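Side-chain contacts in 2,3-dihydroxybenzoate-AMP ligase (Bacillus subtilis, PDB 1MDB), which belongs to the ANL clan of AMP-binding enzymes and, in this model, holds adenosine monophosphate and 2,3-dihydroxy-benzoic acid in adjoining pockets: residues M232-N235 with Y236-S239; D205-I208 with Y209-R213; K86-F89 with E90-A94. All blocks are in the same frame, centred on the assembly; numbering follows the deposited sequence.

Contact 1 (M232-N235 with Y236-S239); sequences MAHN and YPLS. With DBH (2,3-dihydroxy-benzoic acid), chain E; AMP (adenosine monophosphate), chain D.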
loop_
_atom_site.group_PDB
_atom_site.type_symbol
_atom_site.label_atom_id
_atom_site.label_comp_id
_atom_site.label_asym_id
_atom_site.label_seq_id
_atom_site.Cartn_x
_atom_site.Cartn_y
_atom_site.Cartn_z
ATOM N N MET A 232 -4.096 4.486 5.647
ATOM C CA MET A 232 -3.480 3.365 6.365
ATOM C C MET A 232 -3.987 1.941 6.187
ATOM O O MET A 232 -3.325 1.002 6.633
ATOM C CB MET A 232 -3.395 3.694 7.864
ATOM C CG MET A 232 -4.728 3.722 8.589
ATOM S SD MET A 232 -4.549 4.521 10.204
ATOM C CE MET A 232 -6.227 4.286 10.895
ATOM N N ALA A 233 -5.142 1.760 5.556
ATOM C CA ALA A 233 -5.654 0.408 5.323
ATOM C C ALA A 233 -4.913 -0.266 4.158
ATOM O O ALA A 233 -5.061 -1.468 3.941
ATOM C CB ALA A 233 -7.153 0.445 5.032
ATOM N N HIS A 234 -4.139 0.504 3.398
ATOM C CA HIS A 234 -3.362 -0.056 2.277
ATOM C C HIS A 234 -2.182 -0.830 2.877
ATOM O O HIS A 234 -1.605 -0.401 3.873
ATOM C CB HIS A 234 -2.833 1.055 1.367
ATOM C CG HIS A 234 -2.037 0.555 0.198
ATOM N ND1 HIS A 234 -2.618 0.168 -0.994
ATOM C CD2 HIS A 234 -0.711 0.324 0.060
ATOM C CE1 HIS A 234 -1.683 -0.282 -1.813
ATOM N NE2 HIS A 234 -0.516 -0.198 -1.197
ATOM N N ASN A 235 -1.817 -1.949 2.263
ATOM C CA ASN A 235 -0.737 -2.807 2.777
ATOM C C ASN A 235 0.551 -2.090 3.203
ATOM O O ASN A 235 1.159 -2.449 4.210
ATOM C CB ASN A 235 -0.397 -3.896 1.749
ATOM C CG ASN A 235 0.297 -5.112 2.378
ATOM O OD1 ASN A 235 -0.258 -5.769 3.262
ATOM N ND2 ASN A 235 1.507 -5.418 1.910
ATOM N N TYR A 236 0.955 -1.089 2.431
ATOM C CA TYR A 236 2.172 -0.323 2.678
ATOM C C TYR A 236 2.095 0.445 4.018
ATOM O O TYR A 236 2.873 0.168 4.943
ATOM C CB TYR A 236 2.400 0.604 1.465
ATOM C CG TYR A 236 3.551 1.592 1.520
ATOM C CD1 TYR A 236 3.539 2.713 0.692
ATOM C CD2 TYR A 236 4.644 1.417 2.378
ATOM C CE1 TYR A 236 4.567 3.642 0.704
ATOM C CE2 TYR A 236 5.695 2.356 2.403
ATOM C CZ TYR A 236 5.640 3.465 1.557
ATOM O OH TYR A 236 6.629 4.418 1.552
ATOM N N PRO A 237 1.156 1.398 4.151
ATOM C CA PRO A 237 1.069 2.133 5.422
ATOM C C PRO A 237 0.454 1.331 6.582
ATOM O O PRO A 237 0.347 1.827 7.709
ATOM C CB PRO A 237 0.246 3.366 5.051
ATOM C CG PRO A 237 -0.670 2.828 3.974
ATOM C CD PRO A 237 0.287 2.010 3.131
ATOM N N LEU A 238 0.047 0.094 6.314
ATOM C CA LEU A 238 -0.517 -0.746 7.364
ATOM C C LEU A 238 0.495 -1.726 7.938
ATOM O O LEU A 238 0.421 -2.062 9.121
ATOM C CB LEU A 238 -1.699 -1.574 6.839
ATOM C CG LEU A 238 -2.419 -2.483 7.857
ATOM C CD1 LEU A 238 -3.331 -1.617 8.736
ATOM C CD2 LEU A 238 -3.268 -3.536 7.141
ATOM N N SER A 239 1.439 -2.177 7.110
ATOM C CA SER A 239 2.386 -3.203 7.550
ATOM C C SER A 239 3.847 -3.152 7.085
ATOM O O SER A 239 4.615 -4.063 7.411
ATOM C CB SER A 239 1.837 -4.565 7.134
ATOM O OG SER A 239 1.944 -4.708 5.726
HETATM C C21 DBH E . 2.206 -1.690 -2.725
HETATM O O9 DBH E . 2.250 -0.855 -3.772
HETATM C C18 DBH E . 3.195 -1.651 -1.618
HETATM C C15 DBH E . 4.208 -0.646 -1.604
HETATM C C12 DBH E . 5.166 -0.608 -0.570
HETATM C C3 DBH E . 3.151 -2.629 -0.573
HETATM O O3 DBH E . 2.175 -3.643 -0.526
HETATM C C6 DBH E . 4.112 -2.587 0.457
HETATM C C9 DBH E . 5.117 -1.590 0.465
HETATM O O6 DBH E . 4.078 -3.529 1.460
HETATM P P AMP D . 0.233 -2.943 -3.831
HETATM O O1P AMP D . -0.347 -4.257 -3.380
HETATM O O2P AMP D . -0.779 -1.882 -4.106
HETATM O O3P AMP D . 1.322 -2.458 -2.910
HETATM O "O5'" AMP D . 0.906 -3.157 -5.327
HETATM C "C5'" AMP D . 2.180 -3.835 -5.522
HETATM C "C4'" AMP D . 2.762 -3.452 -6.888
HETATM O "O4'" AMP D . 3.031 -2.066 -6.803
HETATM C "C3'" AMP D . 4.095 -4.056 -7.218
HETATM O "O3'" AMP D . 3.968 -5.358 -7.786
HETATM C "C2'" AMP D . 4.701 -3.022 -8.159
HETATM O "O2'" AMP D . 4.282 -3.237 -9.524
HETATM C "C1'" AMP D . 4.184 -1.737 -7.563
HETATM N N9 AMP D . 5.430 -1.114 -6.606
HETATM C C8 AMP D . 5.347 -0.969 -5.263
HETATM N N7 AMP D . 6.450 -0.421 -4.760
HETATM C C5 AMP D . 7.220 -0.228 -5.816
HETATM C C6 AMP D . 8.488 0.343 -5.801
HETATM N N6 AMP D . 9.074 0.778 -4.687
HETATM N N1 AMP D . 9.113 0.448 -7.021
HETATM C C2 AMP D . 8.545 0.023 -8.186
HETATM N N3 AMP D . 7.321 -0.521 -8.194
HETATM C C4 AMP D . 6.631 -0.657 -7.006
#
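Asn235 meets Ser239 one helical turn further on. Its carbonyl oxygen takes two firm bonds. Ser239 OG lies 2.8 Å from Asn235 O, and Ser239 N lies 2.9 Å from the same atom. The two donors come from opposite faces of the carbonyl plane, so the oxygen is gripped from both sides. The Asn235 side chain leaves this turn with CG anti to the backbone N (chi1 -158°). Its ND2 reaches O3 of 2,3-dihydroxy-benzoic acid at 3.1 Å in a fairly straight bond, with only a weak second bond to O6. Asn235 OD1 is held by Tyr207, so the amide is fixed from both ends. Pro237 packs against the residues just before the helix. Its CD packs at the edge of the His234 ring, 3.6 Å from His234 CD2, and its CG rests on Met232 CA. Leu238 CB lies against Met232 O at 3.1 Å. Tyr236 turns one ring face to the ligand, with Tyr236 CG 3.4 Å from C12 of 2,3-dihydroxy-benzoic acid. The arrangement is the first turn of a short helix with His234 at its N-cap, and it lines the 2,3-dihydroxy-benzoic acid pocket.

Contact 2 (D205-I208 with Y209-R213); sequences DDYI and YSLKR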
loop_
_atom_site.group_PDB
_atom_site.type_symbol
_atom_site.label_atom_id
_atom_site.label_comp_id
_atom_site.label_asym_id
_atom_site.label_seq_id
_atom_site.Cartn_x
_atom_site.Cartn_y
_atom_site.Cartn_z
ATOM N N ASP A 205 -0.470 -15.804 11.355
ATOM C CA ASP A 205 0.935 -16.207 11.317
ATOM C C ASP A 205 1.758 -15.570 10.202
ATOM O O ASP A 205 2.822 -15.002 10.460
ATOM C CB ASP A 205 1.067 -17.732 11.195
ATOM C CG ASP A 205 1.030 -18.430 12.539
ATOM O OD1 ASP A 205 1.699 -17.942 13.477
ATOM O OD2 ASP A 205 0.343 -19.467 12.654
ATOM N N ASP A 206 1.291 -15.660 8.961
ATOM C CA ASP A 206 2.088 -15.097 7.882
ATOM C C ASP A 206 2.141 -13.571 7.916
ATOM O O ASP A 206 3.168 -12.995 7.593
ATOM C CB ASP A 206 1.618 -15.616 6.506
ATOM C CG ASP A 206 0.452 -14.822 5.929
ATOM O OD1 ASP A 206 -0.704 -15.299 5.992
ATOM O OD2 ASP A 206 0.700 -13.716 5.408
ATOM N N TYR A 207 1.070 -12.907 8.350
ATOM C CA TYR A 207 1.102 -11.440 8.383
ATOM C C TYR A 207 1.947 -10.925 9.542
ATOM O O TYR A 207 2.768 -10.026 9.372
ATOM C CB TYR A 207 -0.302 -10.844 8.495
ATOM C CG TYR A 207 -0.418 -9.457 7.871
ATOM C CD1 TYR A 207 -0.224 -9.276 6.503
ATOM C CD2 TYR A 207 -0.737 -8.342 8.639
ATOM C CE1 TYR A 207 -0.348 -8.021 5.913
ATOM C CE2 TYR A 207 -0.866 -7.074 8.056
ATOM C CZ TYR A 207 -0.670 -6.924 6.692
ATOM O OH TYR A 207 -0.795 -5.689 6.093
ATOM N N ILE A 208 1.748 -11.487 10.728
ATOM C CA ILE A 208 2.523 -11.044 11.871
ATOM C C ILE A 208 4.025 -11.246 11.595
ATOM O O ILE A 208 4.861 -10.449 12.022
ATOM C CB ILE A 208 2.045 -11.763 13.159
ATOM C CG1 ILE A 208 0.582 -11.362 13.426
ATOM C CG2 ILE A 208 2.929 -11.367 14.343
ATOM C CD1 ILE A 208 -0.083 -12.064 14.591
ATOM N N TYR A 209 4.371 -12.292 10.849
ATOM C CA TYR A 209 5.778 -12.496 10.504
ATOM C C TYR A 209 6.253 -11.313 9.653
ATOM O O TYR A 209 7.337 -10.763 9.887
ATOM C CB TYR A 209 5.985 -13.787 9.714
ATOM C CG TYR A 209 7.408 -13.942 9.231
ATOM C CD1 TYR A 209 8.467 -14.004 10.141
ATOM C CD2 TYR A 209 7.707 -13.985 7.865
ATOM C CE1 TYR A 209 9.787 -14.100 9.706
ATOM C CE2 TYR A 209 9.030 -14.084 7.417
ATOM C CZ TYR A 209 10.063 -14.139 8.344
ATOM O OH TYR A 209 11.373 -14.223 7.920
ATOM N N SER A 210 5.448 -10.919 8.664
ATOM C CA SER A 210 5.816 -9.783 7.813
ATOM C C SER A 210 6.012 -8.528 8.672
ATOM O O SER A 210 6.860 -7.688 8.367
ATOM C CB SER A 210 4.741 -9.518 6.751
ATOM O OG SER A 210 3.701 -8.694 7.255
ATOM N N LEU A 211 5.222 -8.397 9.742
ATOM C CA LEU A 211 5.345 -7.250 10.640
ATOM C C LEU A 211 6.656 -7.314 11.453
ATOM O O LEU A 211 7.345 -6.304 11.622
ATOM C CB LEU A 211 4.141 -7.192 11.593
ATOM C CG LEU A 211 2.759 -6.953 10.967
ATOM C CD1 LEU A 211 1.678 -7.023 12.047
ATOM C CD2 LEU A 211 2.732 -5.588 10.276
ATOM N N LYS A 212 6.997 -8.501 11.946
ATOM C CA LYS A 212 8.216 -8.683 12.730
ATOM C C LYS A 212 9.462 -8.386 11.909
ATOM O O LYS A 212 10.408 -7.783 12.407
ATOM C CB LYS A 212 8.312 -10.114 13.270
ATOM C CG LYS A 212 9.314 -10.255 14.416
ATOM C CD LYS A 212 9.664 -11.709 14.713
ATOM C CE LYS A 212 10.604 -12.267 13.659
ATOM N NZ LYS A 212 11.011 -13.678 13.942
ATOM N N ARG A 213 9.477 -8.818 10.654
ATOM C CA ARG A 213 10.634 -8.560 9.805
ATOM C C ARG A 213 10.730 -7.075 9.462
ATOM O O ARG A 213 11.820 -6.505 9.470
ATOM C CB ARG A 213 10.559 -9.398 8.529
ATOM C CG ARG A 213 11.172 -10.786 8.650
ATOM C CD ARG A 213 12.681 -10.769 8.373
ATOM N NE ARG A 213 13.476 -10.261 9.489
ATOM C CZ ARG A 213 14.676 -9.703 9.355
ATOM N NH1 ARG A 213 15.217 -9.575 8.151
ATOM N NH2 ARG A 213 15.340 -9.274 10.422
#
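The early turns of helix 204-218 make this contact, and Ser210 bends back within them onto Tyr207. The serine OG sits between its own backbone N and carbonyl carbon (chi1 85°), which aims it at the preceding turn. There Ser210 OG donates to Tyr207 O at 2.7 Å. The bond lies in the carbonyl plane, on a lone pair, with a C=O...O angle of 135°. Tyr207 O also accepts the ordinary helical bond from Leu211 N at 3.0 Å. One carbonyl thus serves two donors, and the buried serine hydroxyl is satisfied within its own helix. Ser210 OG also stands over one face of the Tyr207 ring, near the rim, 4.0 Å from Tyr207 CD1. The ring itself stands away from the helix, and its OH bonds to Asn235. Leu211 lies along the same side. Its CG is 3.5 Å from Tyr207 O, and its CD1 is 4.1 Å from Ile208 CA. Tyr207 and Leu211 touch only loosely at their side chains. Both pack on Leu244 of helix 242-248 and on Phe27. The end of Tyr209 leads away from this turn, and its OH is bonded to Ser358. Further backbone bonds join Tyr209 N to Asp205 O and Lys212 N to Ile208 O. This is a regular alpha-helix with a serine hydroxyl bonded to the carbonyl three residues back, a common way to bury serine in a helix.

Contact 3 (K86-F89 with E90-A94); sequences KEFF and EVIFA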
loop_
_atom_site.group_PDB
_atom_site.type_symbol
_atom_site.label_atom_id
_atom_site.label_comp_id
_atom_site.label_asym_id
_atom_site.label_seq_id
_atom_site.Cartn_x
_atom_site.Cartn_y
_atom_site.Cartn_z
ATOM N N LYS A 86 -8.921 6.789 14.906
ATOM C CA LYS A 86 -8.714 5.822 15.976
ATOM C C LYS A 86 -9.619 4.600 15.871
ATOM O O LYS A 86 -9.197 3.486 16.147
ATOM C CB LYS A 86 -8.937 6.489 17.338
ATOM C CG LYS A 86 -7.981 7.629 17.651
ATOM C CD LYS A 86 -8.021 7.999 19.136
ATOM C CE LYS A 86 -9.411 8.441 19.581
ATOM N NZ LYS A 86 -9.862 9.634 18.838
ATOM N N GLU A 87 -10.867 4.820 15.480
ATOM C CA GLU A 87 -11.833 3.737 15.355
ATOM C C GLU A 87 -11.303 2.553 14.551
ATOM O O GLU A 87 -11.528 1.399 14.915
ATOM C CB GLU A 87 -13.123 4.262 14.726
ATOM C CG GLU A 87 -13.964 5.125 15.646
ATOM C CD GLU A 87 -13.246 6.378 16.127
ATOM O OE1 GLU A 87 -12.561 7.038 15.317
ATOM O OE2 GLU A 87 -13.384 6.713 17.322
ATOM N N PHE A 88 -10.591 2.832 13.463
ATOM C CA PHE A 88 -10.029 1.767 12.635
ATOM C C PHE A 88 -9.418 0.678 13.503
ATOM O O PHE A 88 -9.699 -0.508 13.329
ATOM C CB PHE A 88 -8.947 2.339 11.715
ATOM C CG PHE A 88 -8.261 1.311 10.855
ATOM C CD1 PHE A 88 -8.846 0.869 9.670
ATOM C CD2 PHE A 88 -7.004 0.821 11.207
ATOM C CE1 PHE A 88 -8.181 -0.048 8.838
ATOM C CE2 PHE A 88 -6.326 -0.095 10.388
ATOM C CZ PHE A 88 -6.915 -0.528 9.199
ATOM N N PHE A 89 -8.584 1.092 14.452
ATOM C CA PHE A 89 -7.894 0.147 15.320
ATOM C C PHE A 89 -8.754 -0.691 16.257
ATOM O O PHE A 89 -8.495 -1.886 16.431
ATOM C CB PHE A 89 -6.797 0.872 16.112
ATOM C CG PHE A 89 -5.717 1.440 15.243
ATOM C CD1 PHE A 89 -5.769 2.763 14.821
ATOM C CD2 PHE A 89 -4.669 0.635 14.805
ATOM C CE1 PHE A 89 -4.788 3.283 13.973
ATOM C CE2 PHE A 89 -3.685 1.137 13.960
ATOM C CZ PHE A 89 -3.744 2.465 13.541
ATOM N N GLU A 90 -9.757 -0.089 16.880
ATOM C CA GLU A 90 -10.599 -0.866 17.767
ATOM C C GLU A 90 -11.469 -1.772 16.900
ATOM O O GLU A 90 -11.811 -2.890 17.290
ATOM C CB GLU A 90 -11.466 0.045 18.654
ATOM C CG GLU A 90 -12.591 0.803 17.963
ATOM C CD GLU A 90 -13.410 1.626 18.959
ATOM O OE1 GLU A 90 -13.416 1.270 20.155
ATOM O OE2 GLU A 90 -14.055 2.610 18.550
ATOM N N VAL A 91 -11.799 -1.295 15.707
ATOM C CA VAL A 91 -12.628 -2.073 14.794
ATOM C C VAL A 91 -11.941 -3.340 14.311
ATOM O O VAL A 91 -12.540 -4.417 14.367
ATOM C CB VAL A 91 -13.073 -1.228 13.565
ATOM C CG1 VAL A 91 -13.505 -2.141 12.411
ATOM C CG2 VAL A 91 -14.241 -0.324 13.963
ATOM N N ILE A 92 -10.693 -3.242 13.851
ATOM C CA ILE A 92 -10.034 -4.450 13.359
ATOM C C ILE A 92 -9.646 -5.462 14.450
ATOM O O ILE A 92 -9.829 -6.656 14.264
ATOM C CB ILE A 92 -8.775 -4.143 12.483
ATOM C CG1 ILE A 92 -7.631 -3.598 13.337
ATOM C CG2 ILE A 92 -9.137 -3.171 11.370
ATOM C CD1 ILE A 92 -6.321 -3.525 12.568
ATOM N N PHE A 93 -9.115 -5.002 15.582
ATOM C CA PHE A 93 -8.731 -5.941 16.629
ATOM C C PHE A 93 -9.953 -6.615 17.265
ATOM O O PHE A 93 -9.853 -7.725 17.783
ATOM C CB PHE A 93 -7.844 -5.254 17.693
ATOM C CG PHE A 93 -6.396 -5.140 17.281
ATOM C CD1 PHE A 93 -5.928 -4.006 16.628
ATOM C CD2 PHE A 93 -5.524 -6.207 17.469
ATOM C CE1 PHE A 93 -4.613 -3.940 16.162
ATOM C CE2 PHE A 93 -4.210 -6.154 17.007
ATOM C CZ PHE A 93 -3.754 -5.020 16.353
ATOM N N ALA A 94 -11.097 -5.944 17.224
ATOM C CA ALA A 94 -12.331 -6.515 17.751
ATOM C C ALA A 94 -12.744 -7.622 16.780
ATOM O O ALA A 94 -13.146 -8.717 17.189
ATOM C CB ALA A 94 -13.423 -5.454 17.820
#
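Ile92 lays a methyl group over the ring of Phe88, one turn earlier in helix 86-98. Ile92 CG2 lies 4.1 Å from the ring centroid and close to the ring normal, a CH-pi contact over the middle of the face. The first torsion of Ile92 brings the groups together. It places CG1 between the backbone N and the carbonyl carbon (chi1 71°). CG2 then falls beside the backbone N and points back along the helix. The extended CG1 arm sets Ile92 CD1 4.1 Å from Phe88 CE2. The ring is thus touched by both branches of the isoleucine.

Glu90 also takes the position between N and carbonyl carbon (chi1 70°). This folds its CG back to 3.3 Å from Glu87 O. From there the chain runs straight and lies beside Glu87, both pointing the same way. The carboxylate planes are 69° apart, and Glu87 OE2 is 4.3 Å from Glu90 OE2. The like charges may repel; the salt bridge of Glu90 OE1 to Arg59 and its hydrogen bond to His170 may ease this. Phe93 turns its ring edge to the previous turn, with CD1 3.3 Å from Phe89 O. Val91 CG2 leans on Glu87 O at 3.4 Å. Backbone bonds from Val91, Ile92 and Phe93 to Glu87, Phe88 and Phe89 hold the turns. Phe89 packs on Val243 and Leu247 of helix 242-248. The arrangement belongs to the connecting helix of a beta-alpha-beta unit, between parallel strands 77-80 and 101-104.

In the fold
From the N terminus the order is contact 3, contact 2, contact 1. Contacts 2 and 3 join successive turns of a helix; contact 1 joins a loop to the short helix that follows it. None closes a long loop, and none nest or cross. Contact 3 lies on helix 86-98, contact 2 on helix 204-218, and contact 1 on the loop after strand 225-228 and the short helix 235-239. Contact 1 is the bridge. Met232 CE packs 3.4 Å from Phe88 CB of contact 3, while Ser239 CB packs 3.4 Å from Leu211 CD2 of contact 2. Contacts 2 and 3 do not touch; their nearest atoms are about 7 Å apart. Helix 242-248 packs against all three.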